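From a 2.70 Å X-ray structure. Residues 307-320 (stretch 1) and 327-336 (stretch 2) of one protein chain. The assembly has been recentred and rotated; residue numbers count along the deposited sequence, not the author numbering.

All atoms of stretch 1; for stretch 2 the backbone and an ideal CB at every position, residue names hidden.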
ATOM      1  N   GLU A 307      19.943  -6.112  -6.093  1.00 82.23           N
ATOM      2  CA  GLU A 307      20.011  -4.803  -6.797  1.00 85.11           C
ATOM      3  C   GLU A 307      21.010  -3.902  -6.065  1.00 85.17           C
ATOM      4  O   GLU A 307      21.634  -3.042  -6.713  1.00 75.77           O
ATOM      5  CB  GLU A 307      18.617  -4.185  -6.895  1.00 99.45           C
ATOM      6  CG  GLU A 307      17.661  -5.028  -7.726  1.00115.05           C
ATOM      7  CD  GLU A 307      16.379  -4.342  -8.166  1.00128.23           C
ATOM      8  OE1 GLU A 307      16.386  -3.095  -8.334  1.00133.38           O
ATOM      9  OE2 GLU A 307      15.372  -5.059  -8.341  1.00135.87           O
ATOM     10  N   GLU A 308      21.167  -4.099  -4.754  1.00 89.32           N
ATOM     11  CA  GLU A 308      22.163  -3.357  -3.940  1.00 89.52           C
ATOM     12  C   GLU A 308      23.561  -3.858  -4.352  1.00 88.67           C
ATOM     13  O   GLU A 308      24.334  -3.033  -4.922  1.00 78.94           O
ATOM     14  CB  GLU A 308      21.834  -3.479  -2.444  1.00 92.04           C
ATOM     15  CG  GLU A 308      20.629  -2.647  -1.992  1.00 86.80           C
ATOM     16  CD  GLU A 308      20.005  -3.022  -0.644  1.00 87.21           C
ATOM     17  OE1 GLU A 308      19.244  -2.197  -0.080  1.00 84.70           O
ATOM     18  OE2 GLU A 308      20.247  -4.152  -0.163  1.00 77.02           O
ATOM     19  N   ALA A 309      23.845  -5.158  -4.146  1.00 82.39           N
ATOM     20  CA  ALA A 309      25.099  -5.859  -4.545  1.00 75.49           C
ATOM     21  C   ALA A 309      25.504  -5.525  -5.994  1.00 78.66           C
ATOM     22  O   ALA A 309      26.715  -5.391  -6.237  1.00 88.22           O
ATOM     23  CB  ALA A 309      24.942  -7.342  -4.368  1.00 66.45           C
ATOM     24  N   GLY A 310      24.541  -5.394  -6.916  1.00 75.45           N
ATOM     25  CA  GLY A 310      24.761  -4.963  -8.312  1.00 75.51           C
ATOM     26  C   GLY A 310      25.383  -3.575  -8.407  1.00 79.84           C
ATOM     27  O   GLY A 310      26.291  -3.388  -9.256  1.00 72.84           O
ATOM     28  N   GLU A 311      24.910  -2.624  -7.586  1.00 85.73           N
ATOM     29  CA  GLU A 311      25.514  -1.267  -7.457  1.00 84.89           C
ATOM     30  C   GLU A 311      26.940  -1.401  -6.907  1.00 89.64           C
ATOM     31  O   GLU A 311      27.847  -0.763  -7.459  1.00 84.61           O
ATOM     32  CB  GLU A 311      24.687  -0.335  -6.570  1.00 80.76           C
ATOM     33  CG  GLU A 311      23.756   0.583  -7.345  1.00 85.59           C
ATOM     34  CD  GLU A 311      24.433   1.688  -8.139  1.00 89.86           C
ATOM     35  OE1 GLU A 311      24.313   2.874  -7.743  1.00 88.41           O
ATOM     36  OE2 GLU A 311      25.069   1.364  -9.158  1.00 98.10           O
ATOM     37  N   LEU A 312      27.143  -2.222  -5.875  1.00 91.81           N
ATOM     38  CA  LEU A 312      28.500  -2.492  -5.334  1.00 92.31           C
ATOM     39  C   LEU A 312      29.348  -3.184  -6.404  1.00 98.07           C
ATOM     40  O   LEU A 312      30.511  -2.785  -6.560  1.00111.45           O
ATOM     41  CB  LEU A 312      28.393  -3.350  -4.073  1.00 90.62           C
ATOM     42  CG  LEU A 312      29.704  -3.565  -3.322  1.00 88.60           C
ATOM     43  CD1 LEU A 312      30.290  -2.245  -2.844  1.00 94.50           C
ATOM     44  CD2 LEU A 312      29.511  -4.507  -2.149  1.00 83.44           C
ATOM     45  N   ASP A 313      28.778  -4.165  -7.111  1.00101.72           N
ATOM     46  CA  ASP A 313      29.411  -4.883  -8.252  1.00107.93           C
ATOM     47  C   ASP A 313      30.048  -3.873  -9.209  1.00103.45           C
ATOM     48  O   ASP A 313      31.268  -3.994  -9.465  1.00 98.16           O
ATOM     49  CB  ASP A 313      28.390  -5.743  -9.005  1.00122.96           C
ATOM     50  CG  ASP A 313      29.000  -6.661 -10.052  1.00124.80           C
ATOM     51  OD1 ASP A 313      29.100  -6.224 -11.222  1.00122.19           O
ATOM     52  OD2 ASP A 313      29.366  -7.806  -9.689  1.00111.23           O
ATOM     53  N   ARG A 314      29.247  -2.930  -9.719  1.00 98.31           N
ATOM     54  CA  ARG A 314      29.707  -1.892 -10.676  1.00 97.22           C
ATOM     55  C   ARG A 314      30.760  -1.017  -9.982  1.00 92.65           C
ATOM     56  O   ARG A 314      31.778  -0.720 -10.611  1.00 98.56           O
ATOM     57  CB  ARG A 314      28.528  -1.071 -11.211  1.00101.96           C
ATOM     58  CG  ARG A 314      28.952   0.111 -12.070  1.00114.27           C
ATOM     59  CD  ARG A 314      27.887   0.561 -13.047  1.00123.28           C
ATOM     60  NE  ARG A 314      26.843   1.336 -12.398  1.00135.11           N
ATOM     61  CZ  ARG A 314      26.950   2.613 -12.040  1.00148.01           C
ATOM     62  NH1 ARG A 314      28.073   3.283 -12.247  1.00146.01           N
ATOM     63  NH2 ARG A 314      25.926   3.217 -11.462  1.00155.28           N
ATOM     64  N   ALA A 315      30.542  -0.650  -8.719  1.00 90.57           N
ATOM     65  CA  ALA A 315      31.408   0.285  -7.965  1.00 91.38           C
ATOM     66  C   ALA A 315      32.807  -0.316  -7.804  1.00 94.73           C
ATOM     67  O   ALA A 315      33.782   0.410  -8.065  1.00102.90           O
ATOM     68  CB  ALA A 315      30.789   0.607  -6.632  1.00 91.46           C
ATOM     69  N   ALA A 316      32.892  -1.581  -7.378  1.00 88.93           N
ATOM     70  CA  ALA A 316      34.145  -2.372  -7.302  1.00 84.75           C
ATOM     71  C   ALA A 316      34.699  -2.564  -8.714  1.00 93.38           C
ATOM     72  O   ALA A 316      35.875  -2.235  -8.935  1.00101.14           O
ATOM     73  CB  ALA A 316      33.903  -3.702  -6.642  1.00 79.57           C
ATOM     74  N   GLU A 317      33.879  -3.067  -9.638  1.00 91.85           N
ATOM     75  CA  GLU A 317      34.292  -3.284 -11.050  1.00 98.56           C
ATOM     76  C   GLU A 317      34.880  -1.974 -11.606  1.00 95.03           C
ATOM     77  O   GLU A 317      35.963  -2.034 -12.202  1.00 95.60           O
ATOM     78  CB  GLU A 317      33.111  -3.835 -11.860  1.00108.72           C
ATOM     79  CG  GLU A 317      33.433  -4.162 -13.316  1.00118.45           C
ATOM     80  CD  GLU A 317      34.583  -5.131 -13.562  1.00122.94           C
ATOM     81  OE1 GLU A 317      34.886  -5.939 -12.663  1.00121.92           O
ATOM     82  OE2 GLU A 317      35.178  -5.073 -14.657  1.00125.48           O
ATOM     83  N   ASP A 318      34.214  -0.832 -11.380  1.00103.75           N
ATOM     84  CA  ASP A 318      34.606   0.506 -11.918  1.00100.38           C
ATOM     85  C   ASP A 318      35.939   0.951 -11.306  1.00 91.30           C
ATOM     86  O   ASP A 318      36.628   1.763 -11.931  1.00105.77           O
ATOM     87  CB  ASP A 318      33.530   1.586 -11.702  1.00 96.94           C
ATOM     88  CG  ASP A 318      32.955   2.179 -12.987  1.00103.26           C
ATOM     89  OD1 ASP A 318      33.656   2.124 -14.026  1.00110.13           O
ATOM     90  OD2 ASP A 318      31.811   2.711 -12.945  1.00 93.12           O
ATOM     91  N   VAL A 319      36.287   0.462 -10.120  1.00 84.77           N
ATOM     92  CA  VAL A 319      37.624   0.701  -9.502  1.00 86.40           C
ATOM     93  C   VAL A 319      38.633  -0.196 -10.224  1.00 95.42           C
ATOM     94  O   VAL A 319      39.602   0.350 -10.769  1.00105.37           O
ATOM     95  CB  VAL A 319      37.598   0.440  -7.985  1.00 91.32           C
ATOM     96  CG1 VAL A 319      38.981   0.193  -7.408  1.00 91.50           C
ATOM     97  CG2 VAL A 319      36.908   1.573  -7.246  1.00 99.30           C
ATOM     98  N   LEU A 320      38.376  -1.510 -10.260  1.00 99.86           N
ATOM     99  CA  LEU A 320      39.296  -2.555 -10.793  1.00 95.10           C
ATOM    100  C   LEU A 320      39.621  -2.283 -12.265  1.00 94.33           C
ATOM    101  O   LEU A 320      40.711  -2.692 -12.693  1.00101.67           O
ATOM    102  CB  LEU A 320      38.672  -3.947 -10.629  1.00 96.21           C
ATOM    103  CG  LEU A 320      38.428  -4.431  -9.193  1.00 99.39           C
ATOM    104  CD1 LEU A 320      38.164  -5.932  -9.162  1.00 95.83           C
ATOM    105  CD2 LEU A 320      39.588  -4.095  -8.269  1.00 98.66           C
ATOM    106  N   UNK A 327      32.171  10.248  -7.954  1.00 63.12           N
ATOM    107  CA  UNK A 327      30.815   9.728  -8.276  1.00 58.79           C
ATOM    108  C   UNK A 327      30.814   8.218  -8.070  1.00 61.97           C
ATOM    109  O   UNK A 327      29.793   7.703  -7.568  1.00 67.82           O
ATOM    110  CB  UNK A 327      30.406  10.073  -9.709  1.00 58.79           C
ATOM    111  N   UNK A 328      31.925   7.554  -8.400  1.00 60.54           N
ATOM    112  CA  UNK A 328      32.121   6.097  -8.179  1.00 56.85           C
ATOM    113  C   UNK A 328      32.058   5.833  -6.683  1.00 56.36           C
ATOM    114  O   UNK A 328      31.242   5.009  -6.269  1.00 56.20           O
ATOM    115  CB  UNK A 328      33.451   5.610  -8.756  1.00 56.85           C
ATOM    116  N   UNK A 329      32.888   6.549  -5.923  1.00 61.76           N
ATOM    117  CA  UNK A 329      32.992   6.434  -4.433  1.00 63.40           C
ATOM    118  C   UNK A 329      31.631   6.765  -3.799  1.00 59.16           C
ATOM    119  O   UNK A 329      31.188   6.038  -2.887  1.00 54.27           O
ATOM    120  CB  UNK A 329      34.070   7.369  -3.882  1.00 63.40           C
ATOM    121  N   UNK A 330      30.979   7.826  -4.258  1.00 53.46           N
ATOM    122  CA  UNK A 330      29.652   8.210  -3.733  1.00 58.15           C
ATOM    123  C   UNK A 330      28.652   7.063  -3.919  1.00 59.59           C
ATOM    124  O   UNK A 330      27.886   6.809  -2.985  1.00 57.41           O
ATOM    125  CB  UNK A 330      29.140   9.472  -4.431  1.00 58.15           C
ATOM    126  N   UNK A 331      28.652   6.417  -5.093  1.00 61.06           N
ATOM    127  CA  UNK A 331      27.713   5.317  -5.436  1.00 62.69           C
ATOM    128  C   UNK A 331      28.115   4.079  -4.637  1.00 62.91           C
ATOM    129  O   UNK A 331      27.203   3.344  -4.178  1.00 62.45           O
ATOM    130  CB  UNK A 331      27.722   5.017  -6.936  1.00 62.69           C
ATOM    131  N   UNK A 332      29.432   3.872  -4.505  1.00 65.27           N
ATOM    132  CA  UNK A 332      30.055   2.777  -3.720  1.00 62.89           C
ATOM    133  C   UNK A 332      29.597   2.878  -2.262  1.00 56.68           C
ATOM    134  O   UNK A 332      29.132   1.869  -1.742  1.00 51.04           O
ATOM    135  CB  UNK A 332      31.582   2.837  -3.804  1.00 62.89           C
ATOM    136  N   UNK A 333      29.697   4.058  -1.646  1.00 53.58           N
ATOM    137  CA  UNK A 333      29.342   4.267  -0.217  1.00 56.57           C
ATOM    138  C   UNK A 333      27.842   4.031  -0.048  1.00 59.81           C
ATOM    139  O   UNK A 333      27.477   3.195   0.811  1.00 59.04           O
ATOM    140  CB  UNK A 333      29.720   5.673   0.254  1.00 56.57           C
ATOM    141  N   UNK A 334      27.008   4.715  -0.843  1.00 62.23           N
ATOM    142  CA  UNK A 334      25.530   4.531  -0.822  1.00 58.97           C
ATOM    143  C   UNK A 334      25.222   3.033  -0.801  1.00 56.09           C
ATOM    144  O   UNK A 334      24.484   2.599   0.079  1.00 44.55           O
ATOM    145  CB  UNK A 334      24.867   5.196  -2.030  1.00 58.97           C
ATOM    146  N   UNK A 335      25.815   2.283  -1.730  1.00 63.68           N
ATOM    147  CA  UNK A 335      25.629   0.823  -1.902  1.00 73.81           C
ATOM    148  C   UNK A 335      26.024   0.083  -0.616  1.00 72.71           C
ATOM    149  O   UNK A 335      25.214  -0.729  -0.118  1.00 71.00           O
ATOM    150  CB  UNK A 335      26.457   0.307  -3.081  1.00 73.81           C
ATOM    151  N   UNK A 336      27.222   0.357  -0.101  1.00 75.48           N
ATOM    152  CA  UNK A 336      27.792  -0.300   1.108  1.00 81.39           C
ATOM    153  C   UNK A 336      26.909  -0.011   2.331  1.00 81.04           C
ATOM    154  O   UNK A 336      26.557  -0.978   3.058  1.00 75.34           O
ATOM    155  CB  UNK A 336      29.220   0.184   1.367  1.00 81.39           C
TER

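Stretches 1 and 2 are helices that run roughly antiparallel, their N-to-C directions 148° apart and their axes 8.5 Å apart at closest approach. All ten positions of stretch 2 have helical backbone angles, and the distinctions lie in what each CB meets.

Position 327 has no atom of stretch 1 within 5.5 Å of its ideal CB, and many residues would fit. It is R327, which makes no contact with stretch 1.

Position 328 directs its CB sideways, 5.0 Å from CB of D318 and 5.3 Å from O of A315. A small or medium side chain, such as valine, threonine or alanine, could fill the space between D318 and V319. The residue is T328. Its methyl CG2 lies 3.8 Å from O of A315 and 4.2 Å from both CB of D318 and CG2 of V319, while OG1 is hydrogen-bonded to a residue just outside the stretches.

Positions 329 and 330 offer no visible constraint: the CB of 329 points away, and that of 330 is out of reach. They are I329 and Y330, neither in contact with stretch 1.

At 331 the CB points toward stretch 1, 4.1 Å from OE1 of E311 and 5.2 Å from NH2 of R314. With an acid and a base both near, charge alone does not settle the choice; a long side chain with an aliphatic stem, or a polar one such as glutamine, would suit. R331 is found. Its CD passes 3.3 Å from NH2 of R314 and 3.9 Å from OE1 of E311. Like charges come close, NE of R331 being 3.7 Å from NH2 of R314, but R314 is also paired within its own helix, its NH2 lying 3.1 Å from OE2 of E311 in a salt bridge.

Position 332 sits where the backbones draw close, its CA 5.1 Å from CA of A315. The ideal CB is 3.7 Å from CB of A315, and a side chain leaving sideways could run on between L312 and V319, as leucine, methionine or glutamine might. Q332 is extended, with chi1 and chi2 both t; its OE1 lies 3.9 Å from CG2 of V319, and its NE2 is hydrogen-bonded elsewhere in the structure.

Position 333 points away, so any helix-compatible residue would do; it is L333, without contact.

The CB of 334 is sideways and not close to stretch 1, yet the carboxylate of E311 invites a long basic residue, lysine or arginine. R334 reaches back to it, NH1 forming a salt bridge with OE1 of E311 at 3.2 Å.

At 335 the CB points toward stretch 1, only 3.8 Å from N of L312 and 4.0 Å from CB of E311. Such close backbone favours a small residue, and A335 packs its methyl 4.3 Å from CB of L312.

Position 336, its CB 5.0 Å from CD1 of L312, suits an apolar residue. M336 places CG 3.8 Å from that CD1 of L312.

Stretch 2 (327-336) RTIYRQLRAM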
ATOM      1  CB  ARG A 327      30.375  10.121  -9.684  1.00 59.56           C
ATOM      2  CG  ARG A 327      29.875  11.554  -9.755  1.00 66.08           C
ATOM      3  CD  ARG A 327      29.725  12.129 -11.153  1.00 64.08           C
ATOM      4  NE  ARG A 327      29.148  13.458 -11.068  1.00 61.16           N
ATOM      5  CZ  ARG A 327      28.694  14.136 -12.102  1.00 73.05           C
ATOM      6  NH1 ARG A 327      28.150  15.324 -11.920  1.00 70.53           N
ATOM      7  NH2 ARG A 327      28.791  13.633 -13.322  1.00 87.29           N
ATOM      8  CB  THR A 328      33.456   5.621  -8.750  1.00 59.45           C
ATOM      9  OG1 THR A 328      33.396   5.776 -10.168  1.00 57.02           O
ATOM     10  CG2 THR A 328      33.776   4.189  -8.387  1.00 71.94           C
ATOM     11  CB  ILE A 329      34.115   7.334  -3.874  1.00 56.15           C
ATOM     12  CG1 ILE A 329      35.473   6.969  -4.475  1.00 56.17           C
ATOM     13  CG2 ILE A 329      34.128   7.286  -2.353  1.00 51.36           C
ATOM     14  CD1 ILE A 329      36.624   7.748  -3.892  1.00 62.30           C
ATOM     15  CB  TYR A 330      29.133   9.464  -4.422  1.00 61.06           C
ATOM     16  CG  TYR A 330      27.851   9.952  -3.815  1.00 61.58           C
ATOM     17  CD1 TYR A 330      27.868  10.793  -2.722  1.00 66.87           C
ATOM     18  CD2 TYR A 330      26.628   9.541  -4.295  1.00 62.30           C
ATOM     19  CE1 TYR A 330      26.697  11.267  -2.156  1.00 68.85           C
ATOM     20  CE2 TYR A 330      25.448   9.995  -3.735  1.00 66.78           C
ATOM     21  CZ  TYR A 330      25.478  10.866  -2.662  1.00 65.34           C
ATOM     22  OH  TYR A 330      24.322  11.340  -2.107  1.00 64.61           O
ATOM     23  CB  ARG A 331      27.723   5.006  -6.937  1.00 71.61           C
ATOM     24  CG  ARG A 331      26.948   6.003  -7.787  1.00 81.02           C
ATOM     25  CD  ARG A 331      26.781   5.536  -9.225  1.00 92.16           C
ATOM     26  NE  ARG A 331      26.436   6.651 -10.105  1.00 96.27           N
ATOM     27  CZ  ARG A 331      27.304   7.365 -10.821  1.00 91.71           C
ATOM     28  NH1 ARG A 331      26.878   8.377 -11.562  1.00 90.35           N
ATOM     29  NH2 ARG A 331      28.593   7.069 -10.800  1.00 94.05           N
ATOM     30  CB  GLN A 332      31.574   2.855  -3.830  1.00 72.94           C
ATOM     31  CG  GLN A 332      32.294   1.696  -3.149  1.00 82.77           C
ATOM     32  CD  GLN A 332      33.787   1.874  -3.234  1.00 84.97           C
ATOM     33  OE1 GLN A 332      34.355   1.949  -4.326  1.00 84.37           O
ATOM     34  NE2 GLN A 332      34.413   1.989  -2.072  1.00 83.82           N
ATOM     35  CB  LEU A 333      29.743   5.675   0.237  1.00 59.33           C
ATOM     36  CG  LEU A 333      31.243   5.979   0.184  1.00 63.83           C
ATOM     37  CD1 LEU A 333      31.524   7.468   0.343  1.00 61.79           C
ATOM     38  CD2 LEU A 333      31.997   5.176   1.225  1.00 67.24           C
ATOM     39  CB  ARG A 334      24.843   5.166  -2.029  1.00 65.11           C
ATOM     40  CG  ARG A 334      23.331   4.967  -2.035  1.00 77.58           C
ATOM     41  CD  ARG A 334      22.614   5.672  -3.179  1.00 89.18           C
ATOM     42  NE  ARG A 334      21.649   4.797  -3.839  1.00 98.13           N
ATOM     43  CZ  ARG A 334      21.959   3.710  -4.555  1.00116.17           C
ATOM     44  NH1 ARG A 334      23.219   3.328  -4.717  1.00121.78           N
ATOM     45  NH2 ARG A 334      20.991   2.997  -5.108  1.00119.22           N
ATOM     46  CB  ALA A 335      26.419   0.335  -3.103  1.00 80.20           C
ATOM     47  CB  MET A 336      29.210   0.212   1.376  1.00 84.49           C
ATOM     48  CG  MET A 336      30.207  -0.221   0.336  1.00 85.28           C
ATOM     49  SD  MET A 336      31.762   0.631   0.576  1.00 95.06           S
ATOM     50  CE  MET A 336      32.421  -0.344   1.924  1.00104.56           C
TER
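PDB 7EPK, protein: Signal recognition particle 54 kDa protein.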